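Local coordinates for YkuI protein (PDB 2BAS) that binds the second messenger cyclic di-GMP and, through its EAL domain, is probably a phosphodiesterase that hydrolyses it, at residues 62-66 with 67-71; 86-89 with 90-94; 263-266 with 267-271. One frame throughout, in Å; residues are numbered along the deposited sequence.

The three contacts are local and follow one another along the chain, with none nested in or crossing another. Contact 1 comes first: at its turn, strand 53-64 doubles back into strand 67-70, closing a hairpin within the mixed sheet. The chain then passes helix 72-75 and enters helix 82-100, where contact 2 covers about two and a half turns. These two touch, since L71 CD1 lies 3.5 Å from I92 CD1, which ties the end of the hairpin segment to the helix. Contact 3, reached much later, spans turns leading from the loop after strand 249-252 into helix 271-311. It comes no nearer than about 10 Å, between nearest atoms, to either of the others.

Contact 1 (62-66 with 67-71); sequences ILADS and EIQSL
The flat amide of Q69 meets A64 through its oxygen: OE1 is 3.5 Å from A64 CB, and the methyl lies beyond OE1, tilted some 20° from the amide plane. CG of Q69 stands beside its own backbone N (chi1 -76°) and the chain runs extended beyond it, which carries the amide back over the neighbouring strand. The peptide groups of I62 and Q69 are joined twice. I62 N donates to Q69 O at 3.0 Å, and Q69 N returns a 2.9 Å bond to I62 O. I62 and Q69 share one side of the sheet, where I62 CG2 packs 3.8 Å from L71 CD2, the two side chains crossing at about a right angle. L63 and I68 form the non-hydrogen-bonded pair on the other side; L63 CB approaches I68 CD1 to 4.3 Å, and I68 also lies on L39 and Y41 of strand 38-47. D65 and S66, both with positive phi, occupy the corners of the connection. Together these features define an antiparallel beta hairpin closed by a type I' turn from A64 to E67, in the mixed sheet of the EAL domain.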
ATOM      1  N   ILE A  62      22.052   5.595 -32.218  1.00 64.12           N
ATOM      2  CA  ILE A  62      23.030   5.423 -33.286  1.00 63.54           C
ATOM      3  C   ILE A  62      22.563   6.117 -34.579  1.00 65.16           C
ATOM      4  O   ILE A  62      21.399   6.000 -34.988  1.00 63.11           O
ATOM      5  CB  ILE A  62      23.391   3.910 -33.519  1.00 63.63           C
ATOM      6  CG1 ILE A  62      24.619   3.770 -34.431  1.00 64.61           C
ATOM      7  CG2 ILE A  62      22.200   3.112 -34.061  1.00 62.47           C
ATOM      8  CD1 ILE A  62      25.186   2.363 -34.520  1.00 61.83           C
ATOM      9  N   LEU A  63      23.481   6.873 -35.187  1.00 67.63           N
ATOM     10  CA  LEU A  63      23.274   7.472 -36.505  1.00 68.51           C
ATOM     11  C   LEU A  63      23.662   6.456 -37.575  1.00 69.06           C
ATOM     12  O   LEU A  63      24.841   6.171 -37.783  1.00 69.17           O
ATOM     13  CB  LEU A  63      24.092   8.757 -36.668  1.00 67.63           C
ATOM     14  CG  LEU A  63      24.041   9.439 -38.040  1.00 69.31           C
ATOM     15  CD1 LEU A  63      22.616   9.790 -38.434  1.00 68.45           C
ATOM     16  CD2 LEU A  63      24.918  10.683 -38.065  1.00 69.78           C
ATOM     17  N   ALA A  64      22.651   5.905 -38.231  1.00 70.58           N
ATOM     18  CA  ALA A  64      22.849   4.892 -39.248  1.00 72.66           C
ATOM     19  C   ALA A  64      22.031   5.256 -40.468  1.00 74.69           C
ATOM     20  O   ALA A  64      20.835   5.565 -40.358  1.00 75.85           O
ATOM     21  CB  ALA A  64      22.451   3.526 -38.725  1.00 72.56           C
ATOM     22  N   ASP A  65      22.696   5.229 -41.622  1.00 75.93           N
ATOM     23  CA  ASP A  65      22.100   5.589 -42.908  1.00 77.32           C
ATOM     24  C   ASP A  65      21.322   6.905 -42.821  1.00 77.44           C
ATOM     25  O   ASP A  65      20.173   6.994 -43.258  1.00 77.72           O
ATOM     26  CB  ASP A  65      21.244   4.437 -43.464  1.00 78.32           C
ATOM     27  CG  ASP A  65      22.032   3.124 -43.594  1.00 80.48           C
ATOM     28  OD1 ASP A  65      22.521   2.610 -42.562  1.00 82.53           O
ATOM     29  OD2 ASP A  65      22.154   2.601 -44.725  1.00 81.95           O
ATOM     30  N   SER A  66      21.979   7.906 -42.230  1.00 78.03           N
ATOM     31  CA  SER A  66      21.450   9.271 -42.049  1.00 78.53           C
ATOM     32  C   SER A  66      20.162   9.396 -41.221  1.00 78.53           C
ATOM     33  O   SER A  66      19.337  10.270 -41.478  1.00 79.26           O
ATOM     34  CB  SER A  66      21.304   9.989 -43.400  1.00 78.54           C
ATOM     35  OG  SER A  66      22.559  10.094 -44.045  1.00 78.90           O
ATOM     36  N   GLU A  67      20.005   8.537 -40.217  1.00 79.18           N
ATOM     37  CA  GLU A  67      18.839   8.599 -39.334  1.00 79.62           C
ATOM     38  C   GLU A  67      19.148   8.087 -37.910  1.00 78.34           C
ATOM     39  O   GLU A  67      19.833   7.074 -37.739  1.00 78.61           O
ATOM     40  CB  GLU A  67      17.660   7.845 -39.964  1.00 79.09           C
ATOM     41  CG  GLU A  67      16.288   8.240 -39.417  1.00 82.27           C
ATOM     42  CD  GLU A  67      15.139   7.899 -40.368  1.00 82.93           C
ATOM     43  OE1 GLU A  67      15.413   7.524 -41.538  1.00 86.69           O
ATOM     44  OE2 GLU A  67      13.961   8.017 -39.945  1.00 83.16           O
ATOM     45  N   ILE A  68      18.646   8.806 -36.906  1.00 76.41           N
ATOM     46  CA  ILE A  68      18.816   8.446 -35.497  1.00 75.33           C
ATOM     47  C   ILE A  68      17.923   7.250 -35.147  1.00 75.04           C
ATOM     48  O   ILE A  68      16.719   7.276 -35.395  1.00 76.11           O
ATOM     49  CB  ILE A  68      18.508   9.669 -34.564  1.00 75.38           C
ATOM     50  CG1 ILE A  68      19.580  10.764 -34.705  1.00 74.25           C
ATOM     51  CG2 ILE A  68      18.340   9.243 -33.100  1.00 72.55           C
ATOM     52  CD1 ILE A  68      20.970  10.410 -34.135  1.00 73.79           C
ATOM     53  N   GLN A  69      18.519   6.206 -34.576  1.00 74.30           N
ATOM     54  CA  GLN A  69      17.789   4.983 -34.231  1.00 74.03           C
ATOM     55  C   GLN A  69      18.083   4.497 -32.803  1.00 73.39           C
ATOM     56  O   GLN A  69      19.186   4.691 -32.283  1.00 74.22           O
ATOM     57  CB  GLN A  69      18.091   3.879 -35.256  1.00 73.35           C
ATOM     58  CG  GLN A  69      17.366   4.051 -36.597  1.00 75.20           C
ATOM     59  CD  GLN A  69      17.898   3.145 -37.719  1.00 76.28           C
ATOM     60  OE1 GLN A  69      19.107   2.941 -37.861  1.00 76.23           O
ATOM     61  NE2 GLN A  69      16.986   2.621 -38.535  1.00 80.09           N
ATOM     62  N   SER A  70      17.090   3.867 -32.180  1.00 71.51           N
ATOM     63  CA  SER A  70      17.236   3.323 -30.829  1.00 71.08           C
ATOM     64  C   SER A  70      18.217   2.166 -30.748  1.00 69.40           C
ATOM     65  O   SER A  70      18.288   1.339 -31.655  1.00 69.05           O
ATOM     66  CB  SER A  70      15.887   2.846 -30.276  1.00 71.80           C
ATOM     67  OG  SER A  70      15.295   3.809 -29.422  1.00 74.84           O
ATOM     68  N   LEU A  71      18.953   2.115 -29.641  1.00 67.78           N
ATOM     69  CA  LEU A  71      19.831   0.995 -29.327  1.00 66.70           C
ATOM     70  C   LEU A  71      19.130  -0.023 -28.404  1.00 68.28           C
ATOM     71  O   LEU A  71      19.725  -1.033 -28.011  1.00 67.58           O
ATOM     72  CB  LEU A  71      21.150   1.495 -28.714  1.00 64.62           C
ATOM     73  CG  LEU A  71      22.113   2.239 -29.657  1.00 62.35           C
ATOM     74  CD1 LEU A  71      23.283   2.880 -28.921  1.00 52.11           C
ATOM     75  CD2 LEU A  71      22.635   1.353 -30.775  1.00 57.14           C
TER

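Contact 2 (86-89 with 90-94); sequences LEVD and NRIIR
D89 lays its carboxylate over the end of I93, OD2 being 3.3 Å and CG 3.6 Å from I93 CD1. The carboxylate carbon of D89 is placed opposite the backbone N across the first side-chain bond (chi1 -168°), while CG1 of I93 stands beside its own backbone N (chi1 -58°), and the two chains meet obliquely. The polar end of D89 has its partner in Q113, whose NE2 is hydrogen-bonded to OD2, so the isoleucine methyl adds packing to a group already fixed by a bond. One residue round the helix, V88 CG1 rests 4.1 Å from I92 CD1; this apolar pair lies against F75 of helix 72-75, and I92 also reaches V38 and P40 of strand 38-47. R91 does not pair with E87, their nearest charged atoms, OE1 and NH1, being 5.9 Å apart: its guanidinium forms a salt bridge with D36 instead. Beneath the side chains, I92 N to V88 O is 3.1 Å and nearly straight (172° at the hydrogen), and I93 N to D89 O is 3.0 Å. Such i to i+4 bonding, with the apolar residues turned inward, is that of an amphipathic alpha-helix packed on the barrel-like core of an EAL domain.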
ATOM      1  N   LEU A  86      28.471  -4.043 -23.076  1.00 58.92           N
ATOM      2  CA  LEU A  86      29.242  -3.148 -22.212  1.00 59.69           C
ATOM      3  C   LEU A  86      30.116  -2.185 -23.016  1.00 59.40           C
ATOM      4  O   LEU A  86      30.241  -1.022 -22.641  1.00 59.96           O
ATOM      5  CB  LEU A  86      30.079  -3.929 -21.182  1.00 59.36           C
ATOM      6  CG  LEU A  86      29.325  -4.616 -20.030  1.00 60.73           C
ATOM      7  CD1 LEU A  86      30.238  -5.582 -19.266  1.00 57.36           C
ATOM      8  CD2 LEU A  86      28.656  -3.616 -19.069  1.00 54.76           C
ATOM      9  N   GLU A  87      30.705  -2.660 -24.114  1.00 58.08           N
ATOM     10  CA  GLU A  87      31.491  -1.792 -24.999  1.00 59.33           C
ATOM     11  C   GLU A  87      30.684  -0.600 -25.545  1.00 58.43           C
ATOM     12  O   GLU A  87      31.177   0.530 -25.598  1.00 58.56           O
ATOM     13  CB  GLU A  87      32.093  -2.593 -26.159  1.00 59.68           C
ATOM     14  CG  GLU A  87      33.101  -1.811 -27.013  1.00 59.08           C
ATOM     15  CD  GLU A  87      33.729  -2.643 -28.128  1.00 61.01           C
ATOM     16  OE1 GLU A  87      34.488  -2.068 -28.942  1.00 67.87           O
ATOM     17  OE2 GLU A  87      33.477  -3.867 -28.193  1.00 63.15           O
ATOM     18  N   VAL A  88      29.455  -0.866 -25.962  1.00 57.87           N
ATOM     19  CA  VAL A  88      28.582   0.173 -26.470  1.00 58.11           C
ATOM     20  C   VAL A  88      28.117   1.069 -25.314  1.00 58.74           C
ATOM     21  O   VAL A  88      28.200   2.292 -25.394  1.00 57.92           O
ATOM     22  CB  VAL A  88      27.383  -0.435 -27.230  1.00 57.34           C
ATOM     23  CG1 VAL A  88      26.408   0.651 -27.688  1.00 56.41           C
ATOM     24  CG2 VAL A  88      27.872  -1.243 -28.423  1.00 56.78           C
ATOM     25  N   ASP A  89      27.648   0.449 -24.237  1.00 60.87           N
ATOM     26  CA  ASP A  89      27.168   1.176 -23.065  1.00 63.08           C
ATOM     27  C   ASP A  89      28.197   2.177 -22.545  1.00 62.91           C
ATOM     28  O   ASP A  89      27.873   3.337 -22.306  1.00 62.82           O
ATOM     29  CB  ASP A  89      26.779   0.193 -21.966  1.00 65.00           C
ATOM     30  CG  ASP A  89      26.012   0.844 -20.838  1.00 69.66           C
ATOM     31  OD1 ASP A  89      25.039   1.599 -21.118  1.00 74.91           O
ATOM     32  OD2 ASP A  89      26.384   0.579 -19.664  1.00 73.25           O
ATOM     33  N   ASN A  90      29.440   1.729 -22.399  1.00 64.11           N
ATOM     34  CA  ASN A  90      30.540   2.592 -21.973  1.00 65.40           C
ATOM     35  C   ASN A  90      30.775   3.810 -22.879  1.00 65.09           C
ATOM     36  O   ASN A  90      31.036   4.913 -22.394  1.00 65.28           O
ATOM     37  CB  ASN A  90      31.830   1.779 -21.773  1.00 66.14           C
ATOM     38  CG  ASN A  90      31.780   0.877 -20.524  1.00 69.53           C
ATOM     39  OD1 ASN A  90      31.021   1.124 -19.583  1.00 71.65           O
ATOM     40  ND2 ASN A  90      32.599  -0.167 -20.519  1.00 73.86           N
ATOM     41  N   ARG A  91      30.665   3.622 -24.189  1.00 65.09           N
ATOM     42  CA  ARG A  91      30.824   4.739 -25.109  1.00 65.24           C
ATOM     43  C   ARG A  91      29.742   5.789 -24.848  1.00 63.75           C
ATOM     44  O   ARG A  91      30.046   6.964 -24.638  1.00 65.20           O
ATOM     45  CB  ARG A  91      30.832   4.269 -26.573  1.00 66.49           C
ATOM     46  CG  ARG A  91      31.170   5.361 -27.609  1.00 70.14           C
ATOM     47  CD  ARG A  91      32.634   5.790 -27.551  1.00 71.93           C
ATOM     48  NE  ARG A  91      33.504   4.763 -28.110  1.00 72.95           N
ATOM     49  CZ  ARG A  91      33.960   4.760 -29.362  1.00 70.52           C
ATOM     50  NH1 ARG A  91      34.742   3.772 -29.778  1.00 62.72           N
ATOM     51  NH2 ARG A  91      33.640   5.738 -30.199  1.00 70.93           N
ATOM     52  N   ILE A  92      28.488   5.358 -24.822  1.00 61.56           N
ATOM     53  CA  ILE A  92      27.377   6.272 -24.571  1.00 61.09           C
ATOM     54  C   ILE A  92      27.529   7.055 -23.264  1.00 60.44           C
ATOM     55  O   ILE A  92      27.449   8.281 -23.280  1.00 60.21           O
ATOM     56  CB  ILE A  92      26.028   5.533 -24.558  1.00 62.36           C
ATOM     57  CG1 ILE A  92      25.758   4.888 -25.914  1.00 59.91           C
ATOM     58  CG2 ILE A  92      24.884   6.481 -24.178  1.00 60.38           C
ATOM     59  CD1 ILE A  92      24.678   3.814 -25.834  1.00 64.07           C
ATOM     60  N   ILE A  93      27.740   6.346 -22.150  1.00 59.42           N
ATOM     61  CA  ILE A  93      27.860   6.965 -20.820  1.00 59.61           C
ATOM     62  C   ILE A  93      28.932   8.050 -20.763  1.00 60.73           C
ATOM     63  O   ILE A  93      28.674   9.161 -20.290  1.00 61.06           O
ATOM     64  CB  ILE A  93      28.145   5.923 -19.712  1.00 59.17           C
ATOM     65  CG1 ILE A  93      27.049   4.856 -19.671  1.00 61.18           C
ATOM     66  CG2 ILE A  93      28.226   6.597 -18.350  1.00 58.82           C
ATOM     67  CD1 ILE A  93      27.441   3.588 -18.908  1.00 60.67           C
ATOM     68  N   ARG A  94      30.129   7.720 -21.245  1.00 62.20           N
ATOM     69  CA  ARG A  94      31.250   8.656 -21.256  1.00 63.37           C
ATOM     70  C   ARG A  94      30.975   9.929 -22.057  1.00 64.30           C
ATOM     71  O   ARG A  94      31.291  11.029 -21.599  1.00 66.12           O
ATOM     72  CB  ARG A  94      32.522   7.968 -21.739  1.00 64.17           C
ATOM     73  CG  ARG A  94      33.071   6.980 -20.734  1.00 63.64           C
ATOM     74  CD  ARG A  94      34.225   6.165 -21.305  1.00 61.31           C
ATOM     75  NE  ARG A  94      34.603   5.130 -20.349  1.00 64.36           N
ATOM     76  CZ  ARG A  94      35.476   5.290 -19.354  1.00 65.33           C
ATOM     77  NH1 ARG A  94      36.106   6.450 -19.176  1.00 58.96           N
ATOM     78  NH2 ARG A  94      35.722   4.275 -18.533  1.00 63.75           N
TER

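Contact 3 (263-266 with 267-271)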
ATOM      1  N   THR A 263      20.151  17.694 -27.252  1.00 64.76           N
ATOM      2  CA  THR A 263      20.645  18.899 -26.585  1.00 65.34           C
ATOM      3  C   THR A 263      19.854  19.261 -25.332  1.00 64.56           C
ATOM      4  O   THR A 263      18.634  19.089 -25.280  1.00 64.63           O
ATOM      5  CB  THR A 263      20.639  20.123 -27.536  1.00 65.49           C
ATOM      6  OG1 THR A 263      20.953  19.709 -28.873  1.00 68.28           O
ATOM      7  CG2 THR A 263      21.658  21.168 -27.083  1.00 66.41           C
ATOM      8  N   PHE A 264      20.562  19.772 -24.328  1.00 63.47           N
ATOM      9  CA  PHE A 264      19.926  20.264 -23.123  1.00 63.00           C
ATOM     10  C   PHE A 264      19.071  21.483 -23.437  1.00 63.07           C
ATOM     11  O   PHE A 264      19.386  22.271 -24.330  1.00 63.90           O
ATOM     12  CB  PHE A 264      20.955  20.582 -22.037  1.00 62.79           C
ATOM     13  CG  PHE A 264      21.683  19.374 -21.511  1.00 63.35           C
ATOM     14  CD1 PHE A 264      22.978  19.489 -21.032  1.00 64.96           C
ATOM     15  CD2 PHE A 264      21.086  18.118 -21.510  1.00 64.80           C
ATOM     16  CE1 PHE A 264      23.662  18.378 -20.541  1.00 64.27           C
ATOM     17  CE2 PHE A 264      21.768  17.007 -21.033  1.00 63.34           C
ATOM     18  CZ  PHE A 264      23.056  17.139 -20.546  1.00 62.37           C
ATOM     19  N   LEU A 265      17.980  21.609 -22.693  1.00 62.85           N
ATOM     20  CA  LEU A 265      17.003  22.663 -22.888  1.00 62.18           C
ATOM     21  C   LEU A 265      17.239  23.762 -21.877  1.00 61.59           C
ATOM     22  O   LEU A 265      18.036  23.599 -20.953  1.00 62.70           O
ATOM     23  CB  LEU A 265      15.599  22.089 -22.672  1.00 62.50           C
ATOM     24  CG  LEU A 265      15.196  20.839 -23.455  1.00 60.98           C
ATOM     25  CD1 LEU A 265      13.903  20.300 -22.918  1.00 60.83           C
ATOM     26  CD2 LEU A 265      15.077  21.144 -24.952  1.00 66.36           C
ATOM     27  N   GLU A 266      16.547  24.883 -22.053  1.00 60.07           N
ATOM     28  CA  GLU A 266      16.517  25.930 -21.039  1.00 60.30           C
ATOM     29  C   GLU A 266      15.845  25.319 -19.808  1.00 59.72           C
ATOM     30  O   GLU A 266      14.874  24.568 -19.926  1.00 59.46           O
ATOM     31  CB  GLU A 266      15.725  27.145 -21.537  1.00 60.50           C
ATOM     32  CG  GLU A 266      16.324  27.853 -22.762  1.00 63.37           C
ATOM     33  CD  GLU A 266      16.413  26.957 -24.004  1.00 69.29           C
ATOM     34  OE1 GLU A 266      15.579  26.001 -24.111  1.00 72.46           O
ATOM     35  OE2 GLU A 266      17.321  27.205 -24.866  1.00 63.50           O
ATOM     36  N   ARG A 267      16.368  25.619 -18.626  1.00 58.46           N
ATOM     37  CA  ARG A 267      15.859  24.992 -17.413  1.00 57.23           C
ATOM     38  C   ARG A 267      14.423  25.381 -17.045  1.00 58.07           C
ATOM     39  O   ARG A 267      13.743  24.654 -16.314  1.00 57.87           O
ATOM     40  CB  ARG A 267      16.849  25.147 -16.263  1.00 55.98           C
ATOM     41  CG  ARG A 267      18.082  24.278 -16.502  1.00 56.79           C
ATOM     42  CD  ARG A 267      18.852  23.964 -15.247  1.00 52.08           C
ATOM     43  NE  ARG A 267      18.053  23.225 -14.280  1.00 48.66           N
ATOM     44  CZ  ARG A 267      18.540  22.737 -13.147  1.00 48.52           C
ATOM     45  NH1 ARG A 267      19.826  22.896 -12.867  1.00 48.06           N
ATOM     46  NH2 ARG A 267      17.750  22.090 -12.301  1.00 43.34           N
ATOM     47  N   ASP A 268      13.970  26.513 -17.586  1.00 59.02           N
ATOM     48  CA  ASP A 268      12.601  26.990 -17.423  1.00 59.40           C
ATOM     49  C   ASP A 268      11.779  26.740 -18.686  1.00 59.21           C
ATOM     50  O   ASP A 268      10.718  27.342 -18.869  1.00 59.84           O
ATOM     51  CB  ASP A 268      12.600  28.496 -17.121  1.00 61.03           C
ATOM     52  CG  ASP A 268      13.322  28.842 -15.831  1.00 62.59           C
ATOM     53  OD1 ASP A 268      13.324  27.876 -14.848  1.00 60.12           O
ATOM     54  OD2 ASP A 268      13.877  30.098 -15.800  1.00 59.30           O
ATOM     55  N   VAL A 269      12.266  25.848 -19.548  1.00 58.74           N
ATOM     56  CA  VAL A 269      11.649  25.596 -20.856  1.00 58.56           C
ATOM     57  C   VAL A 269      10.128  25.451 -20.814  1.00 59.58           C
ATOM     58  O   VAL A 269       9.431  25.908 -21.725  1.00 59.78           O
ATOM     59  CB  VAL A 269      12.286  24.367 -21.577  1.00 58.15           C
ATOM     60  CG1 VAL A 269      12.181  23.093 -20.719  1.00 58.02           C
ATOM     61  CG2 VAL A 269      11.663  24.151 -22.969  1.00 56.79           C
ATOM     62  N   LEU A 270       9.618  24.849 -19.742  1.00 60.36           N
ATOM     63  CA  LEU A 270       8.213  24.490 -19.677  1.00 60.12           C
ATOM     64  C   LEU A 270       7.443  25.120 -18.506  1.00 60.71           C
ATOM     65  O   LEU A 270       6.247  24.861 -18.347  1.00 60.87           O
ATOM     66  CB  LEU A 270       8.108  22.961 -19.640  1.00 59.88           C
ATOM     67  CG  LEU A 270       7.167  22.299 -20.649  1.00 60.43           C
ATOM     68  CD1 LEU A 270       7.575  22.638 -22.093  1.00 58.40           C
ATOM     69  CD2 LEU A 270       7.156  20.792 -20.439  1.00 59.28           C
ATOM     70  N   LYS A 271       8.114  25.961 -17.715  1.00 61.38           N
ATOM     71  CA  LYS A 271       7.532  26.553 -16.491  1.00 62.63           C
ATOM     72  C   LYS A 271       6.101  27.098 -16.627  1.00 62.92           C
ATOM     73  O   LYS A 271       5.244  26.825 -15.779  1.00 62.21           O
ATOM     74  CB  LYS A 271       8.454  27.637 -15.911  1.00 62.66           C
ATOM     75  CG  LYS A 271       8.077  28.089 -14.487  1.00 62.59           C
ATOM     76  CD  LYS A 271       9.114  29.044 -13.895  1.00 62.86           C
ATOM     77  CE  LYS A 271      10.401  28.311 -13.463  1.00 63.92           C
ATOM     78  NZ  LYS A 271      11.550  29.242 -13.227  1.00 64.34           N
TER
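L265 and V269 make the close apolar part of this contact, L265 CD1 lying 3.9 Å from V269 CG1 where the two side chains meet at a slant. CG1 of V269 sits between the backbone N and the carbonyl carbon (chi1 57°), which directs that methyl back over the turn, near E266 O. The same carbonyl oxygen accepts V269 N at 2.9 Å, closing a type I turn from E266 to V269. That bond is bent, and the donor stands 64° out of the carbonyl plane, so it does not follow a lone pair. Packing is continued by neighbours: V269 also touches F46 of strand 38-47, and L265 touches V258. R267 belongs to this inner side as well, for its guanidinium forms a salt bridge with D106 and donates from NH2 to V53 O.

The outward side is looser and more polar. E266 is exposed, and it meets the next segment mainly through its backbone and CB, E266 CB lying 4.4 Å from V269 CB. Farther along, D268 and K271 form a salt bridge, OD1 to NZ 2.8 Å, within a second type I turn that runs from D268 to K271 and is held by K271 N to D268 O at 3.2 Å. The ammonium approaches 71° out of the carboxylate plane. L270 takes the N-cap position, and helix 271-311 starts at K271.

Chemically, the two sides differ in kind: apolar packing, the R267 salt bridge to D106 and its bond to V53 O join the inner side to the EAL domain, whereas the outer side carries an ion pair within 267-271 that spans the second turn and is probably governed more by charge attraction than by lone-pair direction.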